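Long-range contacts in beta-catenin homolog sys-1 (Caenorhabditis elegans, PDB 3C2G), which acts as a transcription coregulator of the Wnt asymmetry pathway, binding the TCF factor POP-1 directly and activating or repressing target genes: residues 375-380 and 437-442; 380-385 and 444-449; 118-123 and 167-172; 136-141 and 185-190; 12-17 and 55-60. All blocks are in the same frame, centred on the assembly; numbering follows the deposited sequence.

Contact 1 (375-380 and 437-442)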
# COMPACT_ATOMS: atom_id res chain seq x y z
N ILE A 375 -4.24 -21.36 5.60
CA ILE A 375 -3.56 -20.51 4.63
C ILE A 375 -2.09 -20.86 4.51
O ILE A 375 -1.57 -20.97 3.41
CB ILE A 375 -3.74 -19.01 4.93
CG1 ILE A 375 -5.19 -18.62 4.72
CG2 ILE A 375 -2.89 -18.17 4.03
CD1 ILE A 375 -5.62 -17.53 5.66
N ILE A 376 -1.42 -21.06 5.63
CA ILE A 376 -0.02 -21.45 5.61
C ILE A 376 0.17 -22.80 4.90
O ILE A 376 1.06 -22.93 4.07
CB ILE A 376 0.56 -21.46 7.04
CG1 ILE A 376 0.63 -20.04 7.58
CG2 ILE A 376 1.96 -22.08 7.05
CD1 ILE A 376 0.73 -19.97 9.07
N SER A 377 -0.70 -23.77 5.21
CA SER A 377 -0.61 -25.15 4.71
C SER A 377 -0.79 -25.34 3.20
O SER A 377 -0.34 -26.35 2.66
CB SER A 377 -1.64 -26.05 5.40
OG SER A 377 -1.36 -26.14 6.77
N LYS A 378 -1.46 -24.40 2.55
CA LYS A 378 -1.82 -24.55 1.15
C LYS A 378 -0.64 -24.31 0.19
O LYS A 378 -0.70 -24.72 -0.96
CB LYS A 378 -3.00 -23.65 0.79
CG LYS A 378 -2.63 -22.18 0.62
CD LYS A 378 -3.83 -21.25 0.75
CE LYS A 378 -4.34 -20.79 -0.61
NZ LYS A 378 -5.54 -19.93 -0.43
N TYR A 379 0.42 -23.66 0.67
CA TYR A 379 1.54 -23.30 -0.19
C TYR A 379 2.66 -24.32 -0.17
O TYR A 379 2.92 -24.94 0.86
CB TYR A 379 2.11 -21.92 0.17
CG TYR A 379 1.12 -20.81 -0.06
CD1 TYR A 379 0.78 -20.41 -1.34
CD2 TYR A 379 0.52 -20.17 1.02
CE1 TYR A 379 -0.14 -19.40 -1.55
CE2 TYR A 379 -0.40 -19.16 0.82
CZ TYR A 379 -0.72 -18.78 -0.47
OH TYR A 379 -1.62 -17.78 -0.67
N PRO A 380 3.35 -24.48 -1.32
CA PRO A 380 4.50 -25.37 -1.34
C PRO A 380 5.65 -24.74 -0.56
O PRO A 380 5.53 -23.60 -0.11
CB PRO A 380 4.85 -25.45 -2.83
CG PRO A 380 4.35 -24.19 -3.41
CD PRO A 380 3.12 -23.84 -2.62
N ILE A 437 2.43 -32.28 12.70
CA ILE A 437 3.73 -32.47 12.05
C ILE A 437 3.87 -31.83 10.68
O ILE A 437 4.96 -31.41 10.30
CB ILE A 437 4.16 -33.95 11.95
CG1 ILE A 437 3.10 -34.79 11.25
CG2 ILE A 437 4.49 -34.50 13.32
CD1 ILE A 437 3.67 -36.01 10.60
N ASP A 438 2.77 -31.74 9.94
CA ASP A 438 2.83 -31.17 8.60
C ASP A 438 3.21 -29.69 8.60
O ASP A 438 4.07 -29.29 7.83
CB ASP A 438 1.51 -31.40 7.86
CG ASP A 438 1.67 -31.28 6.34
OD1 ASP A 438 2.82 -31.23 5.82
OD2 ASP A 438 0.62 -31.22 5.66
N ILE A 439 2.61 -28.89 9.48
CA ILE A 439 2.94 -27.48 9.52
C ILE A 439 4.31 -27.20 10.16
O ILE A 439 5.03 -26.28 9.75
CB ILE A 439 1.81 -26.61 10.13
CG1 ILE A 439 1.92 -25.16 9.63
CG2 ILE A 439 1.82 -26.69 11.66
CD1 ILE A 439 0.71 -24.33 9.86
N LEU A 440 4.68 -28.02 11.14
CA LEU A 440 6.04 -27.94 11.70
C LEU A 440 7.08 -28.16 10.61
O LEU A 440 8.06 -27.43 10.54
CB LEU A 440 6.25 -28.95 12.84
CG LEU A 440 5.67 -28.59 14.21
CD1 LEU A 440 6.02 -29.68 15.21
CD2 LEU A 440 6.14 -27.24 14.73
N LYS A 441 6.87 -29.17 9.78
CA LYS A 441 7.80 -29.47 8.71
C LYS A 441 7.93 -28.27 7.77
O LYS A 441 9.04 -27.87 7.44
CB LYS A 441 7.40 -30.72 7.94
CG LYS A 441 7.82 -32.03 8.58
CD LYS A 441 7.33 -33.21 7.75
CE LYS A 441 7.37 -34.52 8.53
NZ LYS A 441 7.76 -35.69 7.67
N LYS A 442 6.80 -27.70 7.36
CA LYS A 442 6.77 -26.56 6.46
C LYS A 442 7.41 -25.32 7.08
O LYS A 442 8.15 -24.59 6.40
CB LYS A 442 5.33 -26.28 6.01
CG LYS A 442 4.79 -27.37 5.12
CD LYS A 442 3.38 -27.11 4.61
CE LYS A 442 3.12 -27.99 3.38
NZ LYS A 442 1.87 -27.63 2.67

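Contact 2 (380-385 and 444-449)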
# COMPACT_ATOMS: atom_id res chain seq x y z
N PRO A 380 3.35 -24.48 -1.32
CA PRO A 380 4.50 -25.37 -1.34
C PRO A 380 5.65 -24.74 -0.56
O PRO A 380 5.53 -23.60 -0.11
CB PRO A 380 4.85 -25.45 -2.83
CG PRO A 380 4.35 -24.19 -3.41
CD PRO A 380 3.12 -23.84 -2.62
N ARG A 381 6.74 -25.48 -0.41
CA ARG A 381 7.95 -24.94 0.19
C ARG A 381 8.45 -23.80 -0.69
O ARG A 381 8.24 -23.80 -1.90
CB ARG A 381 9.02 -26.02 0.29
CG ARG A 381 8.63 -27.26 1.09
CD ARG A 381 9.84 -28.19 1.27
NE ARG A 381 10.61 -28.33 0.02
CZ ARG A 381 10.46 -29.34 -0.85
NH1 ARG A 381 11.19 -29.37 -1.95
NH2 ARG A 381 9.58 -30.31 -0.61
N LEU A 382 9.10 -22.82 -0.07
CA LEU A 382 9.60 -21.66 -0.80
C LEU A 382 10.60 -22.04 -1.89
O LEU A 382 10.68 -21.37 -2.91
CB LEU A 382 10.22 -20.64 0.16
CG LEU A 382 9.27 -20.03 1.20
CD1 LEU A 382 10.09 -19.22 2.21
CD2 LEU A 382 8.18 -19.17 0.56
N ASP A 383 11.35 -23.12 -1.66
CA ASP A 383 12.31 -23.61 -2.67
C ASP A 383 11.64 -24.16 -3.94
O ASP A 383 12.27 -24.26 -4.98
CB ASP A 383 13.35 -24.59 -2.07
CG ASP A 383 12.71 -25.75 -1.28
OD1 ASP A 383 11.49 -25.99 -1.41
OD2 ASP A 383 13.45 -26.42 -0.52
N GLU A 384 10.35 -24.48 -3.86
CA GLU A 384 9.60 -25.00 -5.01
C GLU A 384 8.88 -23.91 -5.82
O GLU A 384 8.00 -24.22 -6.62
CB GLU A 384 8.57 -26.04 -4.57
CG GLU A 384 9.13 -27.30 -3.96
CD GLU A 384 8.05 -28.33 -3.70
OE1 GLU A 384 7.64 -28.49 -2.53
OE2 GLU A 384 7.58 -28.96 -4.67
N LEU A 385 9.24 -22.64 -5.61
CA LEU A 385 8.62 -21.54 -6.34
C LEU A 385 9.65 -20.81 -7.19
O LEU A 385 10.62 -20.25 -6.66
CB LEU A 385 7.91 -20.57 -5.40
CG LEU A 385 6.69 -21.09 -4.63
CD1 LEU A 385 6.38 -20.17 -3.45
CD2 LEU A 385 5.46 -21.26 -5.52
N MSE A 444 9.66 -25.31 9.51
CA MSE A 444 11.10 -25.49 9.69
C MSE A 444 11.83 -25.45 8.36
O MSE A 444 12.98 -25.07 8.30
CB MSE A 444 11.48 -26.69 10.58
CG MSE A 444 11.03 -28.07 10.13
SE MSE A 444 11.41 -29.52 11.46
CE MSE A 444 10.55 -28.76 13.05
N SER A 445 11.14 -25.80 7.28
CA SER A 445 11.77 -25.70 5.97
C SER A 445 11.91 -24.26 5.44
O SER A 445 12.86 -23.97 4.73
CB SER A 445 11.13 -26.66 4.96
OG SER A 445 9.97 -26.10 4.37
N CYS A 446 11.00 -23.35 5.80
CA CYS A 446 11.18 -21.90 5.52
C CYS A 446 12.42 -21.34 6.20
O CYS A 446 13.01 -20.34 5.76
CB CYS A 446 10.01 -21.08 6.03
SG CYS A 446 8.42 -21.39 5.30
N LEU A 447 12.78 -21.98 7.30
CA LEU A 447 13.82 -21.51 8.18
C LEU A 447 15.17 -21.81 7.58
O LEU A 447 16.14 -21.08 7.82
CB LEU A 447 13.67 -22.23 9.51
CG LEU A 447 13.77 -21.51 10.84
CD1 LEU A 447 13.15 -20.11 10.81
CD2 LEU A 447 13.12 -22.37 11.89
N SER A 448 15.23 -22.87 6.78
CA SER A 448 16.51 -23.39 6.29
C SER A 448 16.65 -23.57 4.76
O SER A 448 17.71 -23.98 4.30
CB SER A 448 16.82 -24.72 6.98
OG SER A 448 16.04 -25.76 6.41
N CYS A 449 15.61 -23.29 3.98
CA CYS A 449 15.72 -23.45 2.51
C CYS A 449 16.82 -22.57 1.90
O CYS A 449 17.12 -21.49 2.41
CB CYS A 449 14.37 -23.27 1.80
SG CYS A 449 13.41 -21.78 2.23

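Contact 3 (118-123 and 167-172)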
# COMPACT_ATOMS: atom_id res chain seq x y z
N LEU A 118 -11.20 30.10 -18.19
CA LEU A 118 -12.09 29.80 -19.30
C LEU A 118 -12.19 28.29 -19.51
O LEU A 118 -13.29 27.76 -19.67
CB LEU A 118 -11.62 30.49 -20.59
CG LEU A 118 -11.64 32.02 -20.68
CD1 LEU A 118 -11.03 32.46 -22.00
CD2 LEU A 118 -13.05 32.60 -20.54
N ILE A 119 -11.04 27.61 -19.52
CA ILE A 119 -10.97 26.17 -19.74
C ILE A 119 -11.71 25.44 -18.63
O ILE A 119 -12.66 24.70 -18.88
CB ILE A 119 -9.49 25.67 -19.83
CG1 ILE A 119 -8.89 26.00 -21.20
CG2 ILE A 119 -9.39 24.17 -19.52
CD1 ILE A 119 -9.36 25.12 -22.33
N CYS A 120 -11.28 25.67 -17.40
CA CYS A 120 -11.89 25.05 -16.25
C CYS A 120 -13.40 25.31 -16.19
O CYS A 120 -14.16 24.47 -15.71
CB CYS A 120 -11.16 25.49 -14.99
SG CYS A 120 -12.24 25.86 -13.61
N ASN A 121 -13.84 26.44 -16.72
CA ASN A 121 -15.26 26.72 -16.80
C ASN A 121 -16.03 25.79 -17.74
O ASN A 121 -17.20 25.51 -17.52
CB ASN A 121 -15.53 28.16 -17.19
CG ASN A 121 -16.84 28.66 -16.62
OD1 ASN A 121 -17.90 28.54 -17.25
ND2 ASN A 121 -16.77 29.17 -15.39
N LEU A 122 -15.37 25.32 -18.79
CA LEU A 122 -15.99 24.41 -19.75
C LEU A 122 -16.25 22.99 -19.21
O LEU A 122 -17.03 22.24 -19.81
CB LEU A 122 -15.15 24.35 -21.02
CG LEU A 122 -15.07 25.64 -21.84
CD1 LEU A 122 -13.71 25.79 -22.51
CD2 LEU A 122 -16.16 25.69 -22.87
N ILE A 123 -15.61 22.61 -18.10
CA ILE A 123 -15.90 21.31 -17.47
C ILE A 123 -16.78 21.44 -16.22
O ILE A 123 -16.91 20.50 -15.45
CB ILE A 123 -14.64 20.50 -17.13
CG1 ILE A 123 -13.68 21.31 -16.25
CG2 ILE A 123 -14.00 19.97 -18.41
CD1 ILE A 123 -12.53 20.51 -15.72
N GLU A 167 -8.36 27.72 -6.59
CA GLU A 167 -9.63 27.36 -5.97
C GLU A 167 -10.74 26.97 -6.97
O GLU A 167 -11.39 25.94 -6.79
CB GLU A 167 -10.11 28.47 -5.03
N LYS A 168 -10.92 27.78 -8.01
CA LYS A 168 -12.00 27.57 -8.99
C LYS A 168 -11.97 26.18 -9.61
O LYS A 168 -13.01 25.54 -9.75
CB LYS A 168 -11.96 28.63 -10.10
CG LYS A 168 -13.16 28.64 -11.03
CD LYS A 168 -13.02 29.75 -12.10
CE LYS A 168 -14.34 30.05 -12.82
NZ LYS A 168 -14.42 31.50 -13.26
N LEU A 169 -10.78 25.70 -9.95
CA LEU A 169 -10.64 24.38 -10.52
C LEU A 169 -10.91 23.23 -9.52
O LEU A 169 -11.56 22.24 -9.88
CB LEU A 169 -9.28 24.22 -11.21
CG LEU A 169 -8.92 22.86 -11.80
CD1 LEU A 169 -9.99 22.31 -12.74
CD2 LEU A 169 -7.60 22.96 -12.53
N VAL A 170 -10.43 23.35 -8.29
CA VAL A 170 -10.62 22.26 -7.33
C VAL A 170 -12.08 22.21 -6.88
O VAL A 170 -12.66 21.12 -6.73
CB VAL A 170 -9.60 22.28 -6.15
CG1 VAL A 170 -8.21 21.96 -6.65
CG2 VAL A 170 -9.60 23.62 -5.41
N GLY A 171 -12.67 23.39 -6.72
CA GLY A 171 -14.12 23.53 -6.55
C GLY A 171 -14.88 22.84 -7.67
O GLY A 171 -15.74 21.98 -7.41
N THR A 172 -14.55 23.17 -8.91
CA THR A 172 -15.27 22.63 -10.05
C THR A 172 -15.20 21.10 -10.08
O THR A 172 -16.22 20.45 -10.26
CB THR A 172 -14.80 23.27 -11.39
OG1 THR A 172 -15.34 24.60 -11.48
CG2 THR A 172 -15.28 22.47 -12.61

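Contact 4 (136-141 and 185-190)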
# COMPACT_ATOMS: atom_id res chain seq x y z
N CYS A 136 -18.25 20.09 -25.65
CA CYS A 136 -17.08 20.90 -25.32
C CYS A 136 -16.40 20.40 -24.06
O CYS A 136 -15.18 20.24 -24.03
CB CYS A 136 -17.45 22.38 -25.19
SG CYS A 136 -17.83 23.13 -26.80
N ALA A 137 -17.20 20.14 -23.03
CA ALA A 137 -16.74 19.53 -21.79
C ALA A 137 -15.93 18.26 -22.06
O ALA A 137 -14.81 18.11 -21.55
CB ALA A 137 -17.92 19.21 -20.90
N ASN A 138 -16.49 17.36 -22.86
CA ASN A 138 -15.85 16.07 -23.09
C ASN A 138 -14.50 16.23 -23.76
O ASN A 138 -13.58 15.47 -23.53
CB ASN A 138 -16.75 15.14 -23.92
CG ASN A 138 -16.07 13.81 -24.23
OD1 ASN A 138 -15.82 13.49 -25.41
ND2 ASN A 138 -15.74 13.04 -23.18
N GLN A 139 -14.40 17.27 -24.57
CA GLN A 139 -13.17 17.57 -25.28
C GLN A 139 -12.10 18.15 -24.36
O GLN A 139 -10.92 17.84 -24.51
CB GLN A 139 -13.48 18.53 -26.41
CG GLN A 139 -12.57 18.32 -27.58
CD GLN A 139 -13.25 18.63 -28.87
OE1 GLN A 139 -13.92 19.67 -29.01
NE2 GLN A 139 -13.06 17.75 -29.85
N VAL A 140 -12.50 18.99 -23.42
CA VAL A 140 -11.56 19.53 -22.45
C VAL A 140 -11.01 18.44 -21.50
O VAL A 140 -9.83 18.46 -21.15
CB VAL A 140 -12.19 20.69 -21.67
CG1 VAL A 140 -11.29 21.13 -20.52
CG2 VAL A 140 -12.48 21.87 -22.61
N PHE A 141 -11.86 17.48 -21.11
CA PHE A 141 -11.39 16.31 -20.35
C PHE A 141 -10.35 15.51 -21.12
O PHE A 141 -9.40 15.03 -20.53
CB PHE A 141 -12.54 15.40 -19.89
CG PHE A 141 -13.31 15.94 -18.72
CD1 PHE A 141 -12.67 16.18 -17.50
CD2 PHE A 141 -14.66 16.21 -18.82
CE1 PHE A 141 -13.37 16.68 -16.41
CE2 PHE A 141 -15.36 16.71 -17.75
CZ PHE A 141 -14.72 16.95 -16.54
N MSE A 185 -22.36 10.45 -14.20
CA MSE A 185 -21.85 11.77 -14.63
C MSE A 185 -20.34 11.95 -14.46
O MSE A 185 -19.79 12.94 -14.95
CB MSE A 185 -22.53 12.90 -13.84
CG MSE A 185 -24.04 13.00 -13.96
SE MSE A 185 -24.60 13.61 -15.73
CE MSE A 185 -26.55 13.36 -15.52
N ILE A 186 -19.68 11.04 -13.76
CA ILE A 186 -18.28 11.24 -13.37
C ILE A 186 -17.33 10.78 -14.48
O ILE A 186 -17.10 9.59 -14.66
CB ILE A 186 -17.94 10.55 -12.01
CG1 ILE A 186 -18.90 10.99 -10.91
CG2 ILE A 186 -16.50 10.84 -11.58
CD1 ILE A 186 -18.79 10.20 -9.63
N ASN A 187 -16.79 11.75 -15.22
CA ASN A 187 -15.76 11.46 -16.21
C ASN A 187 -14.49 10.94 -15.52
O ASN A 187 -14.01 11.56 -14.57
CB ASN A 187 -15.45 12.72 -17.02
CG ASN A 187 -14.70 12.42 -18.30
OD1 ASN A 187 -13.53 12.03 -18.29
ND2 ASN A 187 -15.37 12.62 -19.42
N PRO A 188 -13.92 9.82 -16.00
CA PRO A 188 -12.69 9.26 -15.41
C PRO A 188 -11.53 10.25 -15.31
O PRO A 188 -10.74 10.17 -14.37
CB PRO A 188 -12.33 8.13 -16.37
CG PRO A 188 -13.62 7.72 -16.97
CD PRO A 188 -14.42 9.00 -17.12
N ALA A 189 -11.44 11.18 -16.27
CA ALA A 189 -10.40 12.20 -16.26
C ALA A 189 -10.39 13.03 -14.98
O ALA A 189 -9.35 13.54 -14.59
CB ALA A 189 -10.55 13.12 -17.47
N ILE A 190 -11.55 13.17 -14.34
CA ILE A 190 -11.63 13.82 -13.04
C ILE A 190 -10.68 13.17 -12.03
O ILE A 190 -10.07 13.85 -11.21
CB ILE A 190 -13.07 13.85 -12.51
CG1 ILE A 190 -13.86 14.92 -13.26
CG2 ILE A 190 -13.10 14.18 -11.03
CD1 ILE A 190 -15.31 14.60 -13.43

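Contact 5 (12-17 and 55-60)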
# COMPACT_ATOMS: atom_id res chain seq x y z
N ARG A 12 -4.28 35.58 -40.47
CA ARG A 12 -3.88 36.97 -40.68
C ARG A 12 -4.98 37.95 -40.29
O ARG A 12 -4.70 39.01 -39.73
CB ARG A 12 -3.45 37.18 -42.15
CG ARG A 12 -3.26 38.64 -42.56
CD ARG A 12 -2.73 38.79 -43.99
NE ARG A 12 -3.79 38.86 -45.01
CZ ARG A 12 -4.00 37.93 -45.94
NH1 ARG A 12 -3.22 36.84 -46.00
NH2 ARG A 12 -4.99 38.09 -46.81
N LEU A 13 -6.23 37.59 -40.57
CA LEU A 13 -7.36 38.50 -40.40
C LEU A 13 -8.11 38.38 -39.06
O LEU A 13 -8.95 39.23 -38.73
CB LEU A 13 -8.33 38.36 -41.57
CG LEU A 13 -8.34 39.40 -42.71
CD1 LEU A 13 -6.94 39.89 -43.14
CD2 LEU A 13 -9.12 38.88 -43.92
N TRP A 14 -7.81 37.32 -38.31
CA TRP A 14 -8.59 37.01 -37.10
C TRP A 14 -8.84 38.23 -36.21
O TRP A 14 -9.99 38.54 -35.87
CB TRP A 14 -7.96 35.88 -36.28
CG TRP A 14 -8.74 35.59 -35.03
CD1 TRP A 14 -8.59 36.20 -33.81
CD2 TRP A 14 -9.82 34.66 -34.88
NE1 TRP A 14 -9.50 35.70 -32.92
CE2 TRP A 14 -10.26 34.74 -33.54
CE3 TRP A 14 -10.44 33.74 -35.74
CZ2 TRP A 14 -11.31 33.95 -33.04
CZ3 TRP A 14 -11.48 32.95 -35.25
CH2 TRP A 14 -11.90 33.07 -33.91
N PHE A 15 -7.76 38.91 -35.84
CA PHE A 15 -7.86 39.94 -34.81
C PHE A 15 -8.53 41.24 -35.25
O PHE A 15 -8.94 42.03 -34.41
CB PHE A 15 -6.50 40.19 -34.18
CG PHE A 15 -6.06 39.08 -33.27
CD1 PHE A 15 -6.56 39.00 -31.97
CD2 PHE A 15 -5.18 38.11 -33.71
CE1 PHE A 15 -6.17 37.97 -31.12
CE2 PHE A 15 -4.77 37.08 -32.86
CZ PHE A 15 -5.27 37.00 -31.57
N ASN A 16 -8.65 41.45 -36.55
CA ASN A 16 -9.36 42.62 -37.04
C ASN A 16 -10.72 42.29 -37.68
O ASN A 16 -11.34 43.14 -38.32
CB ASN A 16 -8.45 43.45 -37.96
CG ASN A 16 -7.34 44.17 -37.18
OD1 ASN A 16 -7.59 44.82 -36.16
ND2 ASN A 16 -6.11 44.06 -37.68
N THR A 17 -11.17 41.05 -37.47
CA THR A 17 -12.49 40.60 -37.92
C THR A 17 -13.37 40.23 -36.72
O THR A 17 -13.46 39.05 -36.35
CB THR A 17 -12.39 39.38 -38.86
OG1 THR A 17 -11.20 39.47 -39.66
CG2 THR A 17 -13.60 39.30 -39.76
N LEU A 55 -2.45 29.18 -31.04
CA LEU A 55 -2.78 29.15 -29.62
C LEU A 55 -3.42 30.47 -29.23
O LEU A 55 -4.40 30.50 -28.49
CB LEU A 55 -1.55 28.87 -28.75
CG LEU A 55 -0.94 27.45 -28.78
CD1 LEU A 55 0.32 27.38 -27.91
CD2 LEU A 55 -1.96 26.39 -28.38
N ASN A 56 -2.86 31.56 -29.76
CA ASN A 56 -3.36 32.88 -29.42
C ASN A 56 -4.76 33.11 -29.96
O ASN A 56 -5.54 33.84 -29.35
CB ASN A 56 -2.40 33.98 -29.88
CG ASN A 56 -1.23 34.15 -28.92
OD1 ASN A 56 -1.21 33.59 -27.82
ND2 ASN A 56 -0.25 34.95 -29.33
N ILE A 57 -5.09 32.47 -31.08
CA ILE A 57 -6.45 32.51 -31.61
C ILE A 57 -7.41 31.64 -30.79
O ILE A 57 -8.53 32.06 -30.46
CB ILE A 57 -6.51 32.15 -33.13
CG1 ILE A 57 -5.84 33.25 -33.97
CG2 ILE A 57 -7.95 31.99 -33.58
CD1 ILE A 57 -5.71 32.91 -35.46
N ILE A 58 -6.99 30.42 -30.48
CA ILE A 58 -7.78 29.56 -29.60
C ILE A 58 -8.19 30.33 -28.34
O ILE A 58 -9.39 30.42 -28.00
CB ILE A 58 -7.03 28.26 -29.25
CG1 ILE A 58 -6.99 27.35 -30.48
CG2 ILE A 58 -7.70 27.56 -28.07
CD1 ILE A 58 -5.99 26.24 -30.41
N TYR A 59 -7.20 30.93 -27.67
CA TYR A 59 -7.45 31.72 -26.47
C TYR A 59 -8.44 32.86 -26.73
O TYR A 59 -9.45 32.98 -26.03
CB TYR A 59 -6.12 32.26 -25.94
CG TYR A 59 -6.20 33.05 -24.66
CD1 TYR A 59 -7.27 32.89 -23.77
CD2 TYR A 59 -5.19 33.95 -24.31
CE1 TYR A 59 -7.33 33.60 -22.60
CE2 TYR A 59 -5.24 34.66 -23.12
CZ TYR A 59 -6.31 34.48 -22.27
OH TYR A 59 -6.39 35.19 -21.10
N ASP A 60 -8.17 33.66 -27.75
CA ASP A 60 -9.06 34.77 -28.10
C ASP A 60 -10.50 34.34 -28.40
O ASP A 60 -11.45 34.99 -27.97
CB ASP A 60 -8.49 35.58 -29.26
CG ASP A 60 -9.31 36.81 -29.53
OD1 ASP A 60 -9.17 37.79 -28.75
OD2 ASP A 60 -10.13 36.78 -30.49

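Contact 1 (375-380 and 437-442)
Ser377, near the C-terminal end of helix 368-377, and Ile439, near the start of helix 437-448, bring the two backbones closest, their CA atoms 6.4 Å apart. Both helices belong to the armadillo domain, an all-helical superhelical stack. Lys442 makes the polar link: beyond CG its chain is extended, and NZ donates to Ser377 O at 2.6 Å. The donor comes from 31° out of the carbonyl plane, with a C=O...N angle of 137°. A second, weak bond joins NZ to Tyr379 O. A lysine suits this place because its charge lies where a helix ends, and the carbonyl dipoles there would probably favour a cation. A methionine in place of Lys442 would have no ammonium, and the carbonyls of Ser377 and Tyr379 would probably be left without this shared donor. Beside the polar link lies an apolar one. Ile439 holds CG1 anti to the backbone N (chi1 -156°), and its CD1 reaches Ile376 CG2 at 3.8 Å, the two branched side chains crossing at about a right angle. Phe434 packs against both. Ser377 OG turns back to bond His373 O in its own helix and meets Ile439 CD1 at 4.1 Å.

Contact 2 (380-385 and 444-449)
Arg381, Leu382 and Asp383 lie in the loop that links helix 368-377 to helix 388-409 of the armadillo domain, and they pack against Ser445, Cys446 and Cys449 at and just beyond the C-terminal end of helix 437-448. Leu382 is the apolar centre. Its CB lies 4.0 Å from Cys449 SG, and its CD1 lies 4.1 Å from Cys446 SG, so one leucine meets two thiols, which are small and polarisable enough to pack against aliphatic carbon. Leu457 and Leu460 of helix 457-472 also touch this leucine. Arg381 touches Ser445 with its aliphatic part, CG lying 3.7 Å from Ser445 OG, a hydroxyl already bonded to Lys442 O. The arginine then bends at chi3 (-44°), which places NE for a bond of 2.9 Å to Asp383 OD1. That oxygen uses its syn lone pair and sits 27° out of the guanidinium plane. Glu384 OE1 lies above the same plane, 3.3 Å from Arg381 NH2, held by charge alone. A leucine in place of Arg381 would probably leave the neighbouring carboxylates of Asp383 and Glu384 without the cation between them, and Asp383 freer to turn beside Cys449, whose CB is 4.0 Å from Asp383 OD2. Here a short inter-helix loop with its own salt-bridge network lies against the end of a later helix in the armadillo stack.

Contact 3 (118-123 and 167-172)
Cys120 and Leu169 mark the closest approach of two nearly parallel helix segments of the armadillo domain, 118-122 and 167-172, whose axes come within 9.7 Å at an angle of 9°. The small Cys120 suits this place: the CA atoms of Cys120 and Leu169 are 5.9 Å apart, and the thiol lies directly on the opposing backbone, with Cys120 SG 3.8 Å from Leu169 CA. With chi1 at 138°, away from the staggered positions, the same SG also lies against Lys168 CG. Leu169 has CG anti to its backbone N, and its CD1 meets Cys120 CB at 4.1 Å, with CD1 of Ile123 close by. Ile123 carries CG1 between the backbone N and the carbonyl carbon, and CG1 packs beside the methyl of Thr172. At the margin, Asn121 and Lys168 cross obliquely, Asn121 ND2 lying 3.6 Å from Lys168 CE. The lysine chain bends only at its last torsion, and NZ forms a long, weak ion pair with Glu117. Thr172 does two jobs, since its branches face different ways. CG2, anti to the backbone N, lies 3.8 Å from Ile123 O, an oxygen bonded to the hydroxyl of Tyr176. OG1 lies instead beside the backbone N (chi1 -75°) and is turned back to its own helix, where it donates to Lys168 O at 3.1 Å, on the face of that carbonyl opposite to the one used by Thr172 N.

Contact 4 (136-141 and 185-190)
Asn187 OD1, close to CB and CG of Phe141 across the contact, accepts a hydrogen bond of 3.0 Å from Ala189 N, which meets it in the carbonyl plane on a lone pair. This is a capping bond, made just before the turn into helix 189-198 of the armadillo domain, and it holds the amide; asparagine, short and with an acceptor at its tip, suits the place. Thus held, the amide stacks on the Phe141 ring, the two planes 17° apart. Asn187 CB sits over the ring centre in a CH-pi contact, 4.0 Å from the centroid, while Asn187 ND2 lies 3.7 Å from Phe141 CD2. Two aliphatic groups approach the ring obliquely: Ala189 CB is 3.7 Å from Phe141 CD1, and Ile190 CG1 is 3.6 Å from Phe141 CE1. The small alanine lets the new helix come near. Helix 134-150 itself packs through Val140 on helix 115-122 and through Gln139 on helix 71-90, and Phe141 links it to the start of helix 189-198.

Contact 5 (12-17 and 55-60)
Trp14, near the end of helix 3-13, lays a face of its indole on Ile57 and reaches Asp60 with its N-H, both on helix 47-62. Its CB points toward that helix, and CG is anti to the backbone N (chi1 178°). Trp14 CB meets Ile57 CD1 at 3.8 Å, and the next atom, Trp14 CG, lies 3.9 Å from Ile57 CG1. Further out the methyl takes over: Ile57 CG2 is 3.5 Å from Trp14 CD2 and sits over the six-membered ring, 3.6 Å from its centroid, a CH-pi contact. A beta-branched isoleucine suits the spot, since its two branches serve different parts of the indole. At the ring edge, Trp14 NE1 donates to Asp60 OD2 at 2.7 Å with an N-H...O angle of 163°. The donor meets the oxygen on its anti side, 33° out of the carboxylate plane, and ring and carboxylate stand almost perpendicular. Arg23 also makes a salt bridge with this oxygen, which would probably favour the ionised carboxylate, and a cation-pi contact with Trp14. Phe15 flanks the pair: its CE1 is 3.7 Å from Asp60 CG, and Trp14 CD1 lies over the centre of its ring. Trp14 also touches Met26 of helix 20-37, while Ile58, pointing away from this contact, packs helix 47-62 on Ile84 and Leu85 of helix 71-90.

In the fold
The five contacts fall into two groups on opposite sides of the chain's centre. Contacts 1 and 2 have centres 10 Å apart, share Pro380 and both use helix 437-448, so helix 437-448 packs on helix 368-377 and on the loop that follows helix 368-377. Contacts 3 and 4 are similarly interleaved, with centres 12 Å apart, and they touch: Ile123 CG2 lies 3.6 Å from Phe141 CE2. Contact 5 is joined to contact 3 through Leu118 and Tyr59, their centres 24 Å apart. Between contacts 1 and 5 the centres are 74 Å apart, consistent with an elongated armadillo superhelix built from local, successive helix contacts.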